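Long-range contacts in ribosomal RNA methyltransferase, putative (Plasmodium falciparum, PDB 2PLW), which binds S-adenosylmethionine and probably transfers its methyl group to a uridine 2'-hydroxyl of ribosomal RNA: residues L173-K178 / V192-L197; N23-D28 / K48-G53; D124-S129 / V152-G157; K74-N79 / T137-Q142. All coordinates share one frame; numbering follows the deposited sequence.

Interaction 1: residues L173-K178 / V192-L197; sequences LVHTTK and VCKNFL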
# COMPACT_ATOMS: atom_id res chain seq x y z
N LEU A 173 -0.31 14.25 8.44
CA LEU A 173 1.13 14.38 8.15
C LEU A 173 1.55 13.45 7.03
O LEU A 173 1.08 12.32 6.94
CB LEU A 173 2.03 14.08 9.36
CG LEU A 173 1.79 14.19 10.87
CD1 LEU A 173 1.33 12.86 11.42
CD2 LEU A 173 3.11 14.59 11.54
N VAL A 174 2.50 13.90 6.22
CA VAL A 174 3.07 13.09 5.16
C VAL A 174 4.58 13.26 5.13
O VAL A 174 5.07 14.40 5.08
CB VAL A 174 2.50 13.46 3.76
CG1 VAL A 174 3.11 12.56 2.69
CG2 VAL A 174 0.97 13.31 3.75
N HIS A 175 5.29 12.14 5.17
CA HIS A 175 6.76 12.11 5.23
C HIS A 175 7.31 11.40 4.00
O HIS A 175 6.72 10.44 3.52
CB HIS A 175 7.25 11.37 6.49
CG HIS A 175 6.58 11.82 7.76
ND1 HIS A 175 5.39 11.30 8.20
CD2 HIS A 175 6.95 12.76 8.67
CE1 HIS A 175 5.05 11.89 9.34
NE2 HIS A 175 5.98 12.78 9.64
N THR A 176 8.42 11.90 3.47
CA THR A 176 9.15 11.15 2.46
C THR A 176 10.32 10.44 3.15
O THR A 176 11.07 11.07 3.93
CB THR A 176 9.66 12.06 1.33
OG1 THR A 176 8.60 12.91 0.89
CG2 THR A 176 10.12 11.22 0.16
N THR A 177 10.47 9.14 2.90
CA THR A 177 11.59 8.39 3.46
C THR A 177 12.85 8.66 2.62
O THR A 177 12.77 9.26 1.56
CB THR A 177 11.30 6.88 3.46
OG1 THR A 177 11.27 6.41 2.11
CG2 THR A 177 9.95 6.61 4.10
N LYS A 178 14.00 8.20 3.11
CA LYS A 178 15.27 8.32 2.40
C LYS A 178 15.33 7.47 1.12
O LYS A 178 15.00 6.28 1.16
CB LYS A 178 16.43 7.94 3.34
CG LYS A 178 17.81 8.32 2.81
CD LYS A 178 18.02 9.84 2.82
CE LYS A 178 19.46 10.22 2.44
NZ LYS A 178 19.65 10.39 0.96
N VAL A 192 4.95 8.24 3.41
CA VAL A 192 4.34 7.74 4.65
C VAL A 192 3.31 8.74 5.13
O VAL A 192 3.64 9.88 5.49
CB VAL A 192 5.43 7.51 5.74
CG1 VAL A 192 4.78 6.98 7.01
CG2 VAL A 192 6.44 6.55 5.24
N CYS A 193 2.03 8.32 5.16
CA CYS A 193 0.96 9.24 5.42
C CYS A 193 0.22 8.78 6.66
O CYS A 193 -0.26 7.65 6.72
CB CYS A 193 -0.03 9.23 4.24
SG CYS A 193 0.77 9.49 2.63
N LYS A 194 0.13 9.69 7.63
CA LYS A 194 -0.46 9.40 8.92
C LYS A 194 -1.68 10.23 9.21
O LYS A 194 -1.71 11.45 9.01
CB LYS A 194 0.61 9.59 10.00
CG LYS A 194 1.91 8.83 9.71
CD LYS A 194 1.89 7.38 10.21
CE LYS A 194 2.16 7.26 11.72
NZ LYS A 194 3.61 7.29 12.12
N ASN A 195 -2.71 9.53 9.71
CA ASN A 195 -3.94 10.08 10.22
C ASN A 195 -4.79 10.66 9.09
O ASN A 195 -4.90 11.87 8.90
CB ASN A 195 -3.67 11.06 11.40
CG ASN A 195 -4.93 11.46 12.13
OD1 ASN A 195 -5.94 10.77 12.07
ND2 ASN A 195 -4.87 12.59 12.84
N PHE A 196 -5.42 9.73 8.36
CA PHE A 196 -6.35 10.15 7.31
C PHE A 196 -7.47 11.00 7.89
O PHE A 196 -8.18 10.56 8.80
CB PHE A 196 -6.96 8.92 6.65
CG PHE A 196 -7.88 9.26 5.47
CD1 PHE A 196 -7.33 9.78 4.30
CD2 PHE A 196 -9.27 9.09 5.55
CE1 PHE A 196 -8.16 10.10 3.20
CE2 PHE A 196 -10.10 9.42 4.48
CZ PHE A 196 -9.55 9.92 3.30
N LEU A 197 -7.63 12.19 7.32
CA LEU A 197 -8.68 13.11 7.75
C LEU A 197 -9.76 13.35 6.69
O LEU A 197 -10.72 14.07 6.95
CB LEU A 197 -8.08 14.47 8.15
CG LEU A 197 -7.04 14.43 9.27
CD1 LEU A 197 -6.31 15.76 9.39
CD2 LEU A 197 -7.65 13.99 10.57

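Interaction 2: residues N23-D28 / K48-G53; sequences NKIILD and KNKIIG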
# COMPACT_ATOMS: atom_id res chain seq x y z
N ASN A 23 -5.66 -4.95 16.51
CA ASN A 23 -7.03 -4.60 16.14
C ASN A 23 -7.09 -3.65 14.94
O ASN A 23 -7.89 -2.71 14.91
CB ASN A 23 -7.83 -4.02 17.34
CG ASN A 23 -9.34 -4.06 17.11
OD1 ASN A 23 -9.82 -4.78 16.24
ND2 ASN A 23 -10.08 -3.27 17.88
N LYS A 24 -6.23 -3.90 13.96
CA LYS A 24 -6.26 -3.13 12.72
C LYS A 24 -6.53 -4.04 11.53
O LYS A 24 -6.07 -5.19 11.51
CB LYS A 24 -4.93 -2.42 12.47
CG LYS A 24 -4.48 -1.46 13.60
CD LYS A 24 -5.35 -0.22 13.65
CE LYS A 24 -5.05 0.64 14.88
NZ LYS A 24 -6.02 1.78 14.96
N ILE A 25 -7.24 -3.48 10.56
CA ILE A 25 -7.38 -4.16 9.27
C ILE A 25 -6.25 -3.59 8.39
O ILE A 25 -6.13 -2.38 8.24
CB ILE A 25 -8.75 -3.93 8.66
CG1 ILE A 25 -9.84 -4.54 9.55
CG2 ILE A 25 -8.81 -4.53 7.26
CD1 ILE A 25 -11.28 -4.40 8.98
N ILE A 26 -5.48 -4.48 7.79
CA ILE A 26 -4.27 -4.11 7.04
C ILE A 26 -4.31 -4.66 5.61
O ILE A 26 -4.53 -5.85 5.40
CB ILE A 26 -3.01 -4.63 7.76
CG1 ILE A 26 -2.98 -4.12 9.20
CG2 ILE A 26 -1.73 -4.14 7.06
CD1 ILE A 26 -2.19 -5.03 10.12
N LEU A 27 -4.09 -3.78 4.65
CA LEU A 27 -4.04 -4.16 3.23
C LEU A 27 -2.65 -3.93 2.67
O LEU A 27 -2.08 -2.86 2.83
CB LEU A 27 -5.05 -3.34 2.44
CG LEU A 27 -5.04 -3.53 0.91
CD1 LEU A 27 -5.40 -4.95 0.54
CD2 LEU A 27 -6.01 -2.57 0.25
N ASP A 28 -2.15 -4.93 1.96
CA ASP A 28 -0.80 -4.94 1.43
C ASP A 28 -0.94 -5.03 -0.08
O ASP A 28 -1.30 -6.09 -0.60
CB ASP A 28 -0.08 -6.17 1.98
CG ASP A 28 1.32 -6.33 1.44
OD1 ASP A 28 1.95 -5.33 1.08
OD2 ASP A 28 1.78 -7.50 1.35
N LYS A 48 -5.36 -9.38 17.37
CA LYS A 48 -6.46 -9.61 16.46
C LYS A 48 -6.25 -8.62 15.30
O LYS A 48 -6.09 -7.42 15.54
CB LYS A 48 -7.77 -9.32 17.19
CG LYS A 48 -8.96 -9.20 16.28
CD LYS A 48 -10.23 -8.95 17.07
CE LYS A 48 -11.40 -8.73 16.10
NZ LYS A 48 -11.26 -7.37 15.47
N ASN A 49 -6.24 -9.13 14.07
CA ASN A 49 -6.10 -8.29 12.87
C ASN A 49 -6.78 -8.99 11.71
O ASN A 49 -7.07 -10.17 11.81
CB ASN A 49 -4.61 -8.12 12.50
CG ASN A 49 -3.83 -7.30 13.52
OD1 ASN A 49 -3.18 -7.87 14.41
ND2 ASN A 49 -3.86 -5.96 13.40
N LYS A 50 -7.03 -8.26 10.62
CA LYS A 50 -7.30 -8.87 9.32
C LYS A 50 -6.18 -8.39 8.41
O LYS A 50 -5.92 -7.19 8.34
CB LYS A 50 -8.62 -8.38 8.72
CG LYS A 50 -9.82 -9.18 9.11
CD LYS A 50 -11.08 -8.56 8.50
CE LYS A 50 -12.30 -9.46 8.76
NZ LYS A 50 -12.46 -9.91 10.18
N ILE A 51 -5.51 -9.33 7.77
CA ILE A 51 -4.43 -9.03 6.84
C ILE A 51 -4.88 -9.43 5.42
O ILE A 51 -5.25 -10.58 5.19
CB ILE A 51 -3.14 -9.75 7.24
CG1 ILE A 51 -2.77 -9.40 8.69
CG2 ILE A 51 -1.98 -9.37 6.33
CD1 ILE A 51 -1.88 -10.42 9.33
N ILE A 52 -4.88 -8.46 4.51
CA ILE A 52 -5.32 -8.68 3.12
C ILE A 52 -4.18 -8.31 2.17
O ILE A 52 -3.54 -7.28 2.33
CB ILE A 52 -6.59 -7.84 2.76
CG1 ILE A 52 -7.70 -8.05 3.81
CG2 ILE A 52 -7.09 -8.19 1.35
CD1 ILE A 52 -8.69 -6.92 3.87
N GLY A 53 -3.94 -9.16 1.18
CA GLY A 53 -2.92 -8.91 0.17
C GLY A 53 -3.58 -8.80 -1.18
O GLY A 53 -4.47 -9.60 -1.51

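Interaction 3: residues D124-S129 / V152-G157; sequences DDHLNS and VKMYLG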
# COMPACT_ATOMS: atom_id res chain seq x y z
N ASP A 124 10.31 8.87 -18.19
CA ASP A 124 9.08 8.12 -18.50
C ASP A 124 8.73 7.17 -17.36
O ASP A 124 7.57 7.04 -16.99
CB ASP A 124 9.26 7.30 -19.78
CG ASP A 124 8.90 8.07 -21.04
OD1 ASP A 124 7.90 8.81 -21.04
OD2 ASP A 124 9.61 7.88 -22.04
N ASP A 125 9.74 6.49 -16.82
CA ASP A 125 9.53 5.55 -15.73
C ASP A 125 9.00 6.27 -14.49
O ASP A 125 8.15 5.74 -13.77
CB ASP A 125 10.83 4.79 -15.40
CG ASP A 125 11.20 3.78 -16.48
OD1 ASP A 125 10.30 3.33 -17.21
OD2 ASP A 125 12.39 3.44 -16.57
N HIS A 126 9.49 7.49 -14.25
CA HIS A 126 8.98 8.30 -13.14
C HIS A 126 7.52 8.65 -13.38
O HIS A 126 6.68 8.50 -12.48
CB HIS A 126 9.82 9.55 -12.94
CG HIS A 126 9.25 10.50 -11.93
ND1 HIS A 126 9.15 10.18 -10.59
CD2 HIS A 126 8.68 11.72 -12.07
CE1 HIS A 126 8.58 11.18 -9.94
NE2 HIS A 126 8.29 12.13 -10.82
N LEU A 127 7.19 9.15 -14.58
CA LEU A 127 5.79 9.49 -14.90
C LEU A 127 4.86 8.28 -14.77
O LEU A 127 3.73 8.40 -14.25
CB LEU A 127 5.66 10.10 -16.31
CG LEU A 127 4.31 10.76 -16.63
CD1 LEU A 127 4.13 11.96 -15.70
CD2 LEU A 127 4.25 11.15 -18.12
N ASN A 128 5.33 7.13 -15.25
CA ASN A 128 4.54 5.89 -15.10
C ASN A 128 4.33 5.55 -13.64
O ASN A 128 3.27 5.08 -13.26
CB ASN A 128 5.23 4.70 -15.77
CG ASN A 128 5.30 4.82 -17.27
OD1 ASN A 128 4.66 5.68 -17.86
ND2 ASN A 128 6.08 3.94 -17.90
N SER A 129 5.39 5.73 -12.85
CA SER A 129 5.32 5.53 -11.40
C SER A 129 4.31 6.48 -10.77
O SER A 129 3.58 6.10 -9.85
CB SER A 129 6.70 5.72 -10.76
OG SER A 129 6.68 5.55 -9.34
N VAL A 152 3.09 4.36 0.48
CA VAL A 152 3.13 3.97 -0.93
C VAL A 152 4.51 4.23 -1.52
O VAL A 152 5.10 5.30 -1.32
CB VAL A 152 2.02 4.69 -1.75
CG1 VAL A 152 2.11 6.22 -1.64
CG2 VAL A 152 2.00 4.22 -3.21
N LYS A 153 5.01 3.23 -2.23
CA LYS A 153 6.31 3.38 -2.92
C LYS A 153 6.17 4.10 -4.26
O LYS A 153 5.17 3.97 -4.95
CB LYS A 153 6.95 2.00 -3.11
CG LYS A 153 8.41 2.05 -3.58
CD LYS A 153 9.01 0.64 -3.65
CE LYS A 153 8.39 -0.30 -4.64
NZ LYS A 153 9.00 -1.66 -4.52
N MET A 154 7.20 4.86 -4.63
CA MET A 154 7.27 5.37 -6.00
C MET A 154 8.72 5.64 -6.37
O MET A 154 9.58 5.73 -5.47
CB MET A 154 6.46 6.66 -6.16
CG MET A 154 7.08 7.89 -5.49
SD MET A 154 6.21 9.42 -5.90
CE MET A 154 6.24 9.38 -7.70
N TYR A 155 8.97 5.75 -7.68
CA TYR A 155 10.28 6.25 -8.14
C TYR A 155 10.37 7.73 -7.87
O TYR A 155 9.53 8.50 -8.35
CB TYR A 155 10.53 5.97 -9.64
CG TYR A 155 10.78 4.51 -9.92
CD1 TYR A 155 11.88 3.86 -9.36
CD2 TYR A 155 9.91 3.78 -10.73
CE1 TYR A 155 12.11 2.50 -9.60
CE2 TYR A 155 10.13 2.43 -10.97
CZ TYR A 155 11.23 1.80 -10.41
OH TYR A 155 11.45 0.47 -10.65
N LEU A 156 11.38 8.13 -7.10
CA LEU A 156 11.59 9.54 -6.80
C LEU A 156 11.88 10.32 -8.07
O LEU A 156 12.60 9.85 -8.96
CB LEU A 156 12.76 9.72 -5.82
CG LEU A 156 13.19 11.15 -5.44
CD1 LEU A 156 12.21 11.84 -4.52
CD2 LEU A 156 14.55 11.15 -4.77
N GLY A 157 11.32 11.51 -8.14
CA GLY A 157 11.56 12.37 -9.29
C GLY A 157 10.80 13.65 -9.27
O GLY A 157 10.33 14.10 -8.22

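Interaction 4: residues K74-N79 / T137-Q142; sequences KDNMNN and THFMEQ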
# COMPACT_ATOMS: atom_id res chain seq x y z
N LYS A 74 -7.38 -1.06 -12.33
CA LYS A 74 -8.07 -1.81 -13.39
C LYS A 74 -9.21 -2.70 -12.88
O LYS A 74 -10.37 -2.57 -13.30
CB LYS A 74 -7.05 -2.66 -14.17
CG LYS A 74 -7.64 -3.57 -15.24
CD LYS A 74 -6.66 -4.64 -15.67
CE LYS A 74 -7.24 -5.53 -16.76
NZ LYS A 74 -8.56 -6.14 -16.39
N ASP A 75 -8.87 -3.61 -11.97
CA ASP A 75 -9.81 -4.58 -11.39
C ASP A 75 -10.60 -4.07 -10.18
O ASP A 75 -11.43 -4.78 -9.63
CB ASP A 75 -9.07 -5.86 -11.02
CG ASP A 75 -8.39 -6.49 -12.22
OD1 ASP A 75 -9.08 -6.64 -13.26
OD2 ASP A 75 -7.19 -6.82 -12.13
N ASN A 76 -10.31 -2.87 -9.72
CA ASN A 76 -11.28 -2.19 -8.86
C ASN A 76 -12.07 -1.26 -9.76
O ASN A 76 -11.56 -0.80 -10.78
CB ASN A 76 -10.64 -1.42 -7.69
CG ASN A 76 -9.65 -0.36 -8.16
OD1 ASN A 76 -8.60 -0.67 -8.72
ND2 ASN A 76 -10.00 0.89 -7.96
N MET A 77 -13.32 -1.00 -9.39
CA MET A 77 -14.25 -0.36 -10.33
C MET A 77 -14.09 1.16 -10.47
O MET A 77 -14.25 1.74 -11.56
CB MET A 77 -15.69 -0.74 -9.97
CG MET A 77 -16.71 -0.17 -10.94
SD MET A 77 -16.44 -0.84 -12.59
CE MET A 77 -17.83 -1.97 -12.71
N ASN A 78 -13.76 1.82 -9.35
CA ASN A 78 -13.69 3.26 -9.33
C ASN A 78 -12.23 3.69 -9.44
O ASN A 78 -11.46 3.64 -8.47
CB ASN A 78 -14.41 3.81 -8.09
CG ASN A 78 -14.27 5.32 -7.92
OD1 ASN A 78 -13.63 6.02 -8.74
ND2 ASN A 78 -14.89 5.83 -6.89
N ASN A 79 -11.88 4.13 -10.64
CA ASN A 79 -10.52 4.61 -10.95
C ASN A 79 -10.55 6.08 -11.38
O ASN A 79 -11.63 6.68 -11.47
CB ASN A 79 -9.93 3.74 -12.04
CG ASN A 79 -9.90 2.29 -11.65
OD1 ASN A 79 -9.34 1.94 -10.60
ND2 ASN A 79 -10.49 1.43 -12.49
N THR A 137 -3.54 5.67 -4.93
CA THR A 137 -4.08 6.72 -4.05
C THR A 137 -5.62 6.91 -4.19
O THR A 137 -6.34 7.00 -3.20
CB THR A 137 -3.32 8.03 -4.27
OG1 THR A 137 -1.92 7.79 -4.01
CG2 THR A 137 -3.86 9.20 -3.38
N HIS A 138 -6.10 6.90 -5.43
CA HIS A 138 -7.52 7.00 -5.70
C HIS A 138 -8.30 5.84 -5.07
O HIS A 138 -9.37 6.04 -4.51
CB HIS A 138 -7.74 7.03 -7.21
CG HIS A 138 -9.17 7.22 -7.59
ND1 HIS A 138 -9.79 8.46 -7.57
CD2 HIS A 138 -10.12 6.33 -7.97
CE1 HIS A 138 -11.05 8.32 -7.94
NE2 HIS A 138 -11.27 7.04 -8.18
N PHE A 139 -7.75 4.63 -5.19
CA PHE A 139 -8.34 3.45 -4.60
C PHE A 139 -8.29 3.55 -3.05
O PHE A 139 -9.28 3.31 -2.34
CB PHE A 139 -7.61 2.21 -5.13
CG PHE A 139 -7.85 0.98 -4.33
CD1 PHE A 139 -8.98 0.22 -4.53
CD2 PHE A 139 -6.96 0.62 -3.32
CE1 PHE A 139 -9.22 -0.91 -3.79
CE2 PHE A 139 -7.18 -0.53 -2.55
CZ PHE A 139 -8.31 -1.29 -2.79
N MET A 140 -7.13 3.97 -2.54
CA MET A 140 -6.92 4.15 -1.08
C MET A 140 -7.99 5.05 -0.45
O MET A 140 -8.58 4.72 0.60
CB MET A 140 -5.49 4.69 -0.83
CG MET A 140 -5.23 5.17 0.66
SD MET A 140 -5.88 6.72 1.09
CE MET A 140 -4.94 7.82 0.03
N GLU A 141 -8.25 6.18 -1.09
CA GLU A 141 -9.22 7.13 -0.59
C GLU A 141 -10.59 6.52 -0.35
O GLU A 141 -11.33 6.98 0.54
CB GLU A 141 -9.40 8.25 -1.59
CG GLU A 141 -8.47 9.42 -1.47
CD GLU A 141 -9.13 10.64 -2.07
OE1 GLU A 141 -9.39 10.61 -3.29
OE2 GLU A 141 -9.46 11.60 -1.31
N GLN A 142 -10.95 5.53 -1.16
CA GLN A 142 -12.25 4.86 -1.03
C GLN A 142 -12.31 3.97 0.18
O GLN A 142 -13.36 3.86 0.80
CB GLN A 142 -12.56 4.04 -2.29
CG GLN A 142 -12.62 4.90 -3.57
CD GLN A 142 -12.62 4.04 -4.83
OE1 GLN A 142 -13.39 3.09 -4.95
NE2 GLN A 142 -11.71 4.34 -5.75
O HOH W 1 -12.76 1.03 -6.61

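Interaction 1: residues L173-K178 / V192-L197
L173 turns its CG anti to its own carbonyl carbon, at a chi1 of -27° that lies off the usual staggered value, and chi2, at 94° also off a staggered value, then directs CD1 to K194, where it rests 3.6 Å from CB of K194. K194 also has CG anti to the carbonyl carbon, but its chain then bends at every further torsion, and its NZ ends on the backbone O of Y17. The two side chains therefore meet only near the root of the lysine, crossing at a slant. On the same face H175 stands beside V192. Further along, CG2 of T177 touches CG2 of V192 at 3.7 Å, the two side chains at about a right angle, while OG1 of T177 turns to the backbone N of Y190.

The backbones form an antiparallel ladder: L173 with K194 and H175 with V192 are hydrogen-bonded pairs, and V174 with C193 is the non-hydrogen-bonded pair between them. K194 N donates to L173 O at 2.9 Å, and V192 N to H175 O at 2.8 Å. This is the closing beta hairpin of the class I methyltransferase fold, in which strand 188-196 runs antiparallel to the rest of the sheet, with 171-176 outside it at the margin. CA-H groups of V174 and C193 add contacts to the carbonyls of V192 and L173.

On the other face the contact across the strands is apolar: SG of C193 sits against both methyls of V174, 3.9 Å from CG1, and L167 of helix 160-168 packs on both residues. V192, on the opposite face, is covered by Y17 of helix 7-17.

Interaction 2: residues N23-D28 / K48-G53
The carboxamide of N49 turns to K24: ND2 of N49 donates to K24 O at 3.0 Å, with the acceptor close to the amide plane and the N-H meeting a lone pair of the carbonyl. A chi1 of -68° sets CG of N49 beside its own backbone N, and from there ND2 reaches K24 O. The same ND2 also serves K21 O, and CD1 of I26 lies 3.8 Å from it. The other amide group, that of N23, runs side by side with K48, and NZ of K48 reaches OD1 of N23 at 3.1 Å, tilted from the amide plane. N23 N also donates to K48 O.

Beyond these ends the strands pair in parallel. I26 bonds through both its N and its O, donating to K50 O and accepting from I52 N, each at 2.8 Å; D28 N then continues the ladder to I52 O. On one face CD1 of L27 presses on CG2 of I52 at 3.7 Å, and I25 lies alongside the aliphatic part of K50.

The pair forms the first beta-alpha-beta unit of the Rossmann-like fold, with helix 35-43 as its crossover. That helix lies on the face of I26, I51 and D28, where D28 touches W36, an S-adenosylmethionine-binding residue. Helix 93-102 covers I25, K50 and I52 on the other face, and strands 66-69 and 107-112 flank the pair.

Interaction 3: residues D124-S129 / V152-G157
Two hydrogen bonds tie H126 and S129 to the backbone of Y155. OG of S129, set anti to its backbone N (chi1 179°), accepts from Y155 N at 2.8 Å in a nearly straight bond. ND1 of H126 donates to Y155 O at 2.8 Å; the oxygen lies in the ring plane, but the bond is bent to 137° and the donor stands above the carbonyl plane. The backbone N and O of one residue are thus both held by helix side chains. NE2 of H126 bonds to Q159 N, which fixes the ring's rotation from both nitrogens.

A CH-pi contact adds to this: CA of G157 lies over one face of the H126 ring, 3.5 Å from its centroid.

The remaining contacts are van der Waals. CE of M154 comes within 3.7 Å of CE1 of H126, and CB of S129 meets the edge of the Y155 ring at CD2, 3.8 Å away.

Helix 122-143 here packs, roughly antiparallel at 158°, on the C-terminal end of strand 148-155, part of the central sheet of the Rossmann-like methyltransferase fold. K153, predicted to be the proton acceptor, turns away to a salt bridge with D113. M154 also packs on L163 of helix 160-168, and strand 188-196 borders the strand in the sheet.

Interaction 4: residues K74-N79 / T137-Q142
Hydrogen bonds from the helix grip N78 at two oxygens. NE2 of H138 donates to OD1 of N78 at 2.6 Å, almost straight at 172° and with the acceptor in the ring plane, although the donor stands well above the plane of the amide. NE2 of Q142 reaches the backbone O of N78 at 2.8 Å and also bonds to H138 O one turn back in the helix. In N78, chi1 (174°) places CG anti to the backbone N, from where OD1 meets H138 and the amide lies against that of Q142, their planes 30° apart.

One water joins the segments: it accepts from ND2 of N76 and from N78 N, and lies 2.7 Å from OE1 of Q142, to which it can donate.

Van der Waals packing includes N76 on F139. ND2 of N76 lies at the edge of the F139 ring, 3.6 Å from CD1, while OD1 of N76 bonds to G73 N. F139 also touches I72, an S-adenosylmethionine-binding residue.

The loop is therefore anchored to helix 122-143 largely by polar side chains. The bond to OD1 of N78 is consistent with a proton on NE2 of H138, whose charge is not seen, and the bonds of NE2 support the modelled flip of the Q142 amide.

Overall arrangement
Interactions 1 and 2 are strand pairings in one mixed sheet, antiparallel near one margin and parallel in its other half; each has buried strand residues and more exposed ends. Both rely on backbone ladders, with mostly apolar packing at the buried positions and polar side chains where the pairing is more exposed. Interactions 3 and 4 instead use helix 122-143, at sites whose centres are about 18 Å apart, and there helix side chains bind backbone N and O atoms, with a bridging water in interaction 4. Interaction 3 fastens the helix to the strand next to 188-196 of interaction 1, while interaction 4 holds an irregular, partly exposed loop. Interactions 2 and 4 touch directly, CD2 of L27 lying 3.7 Å from CE2 of F139.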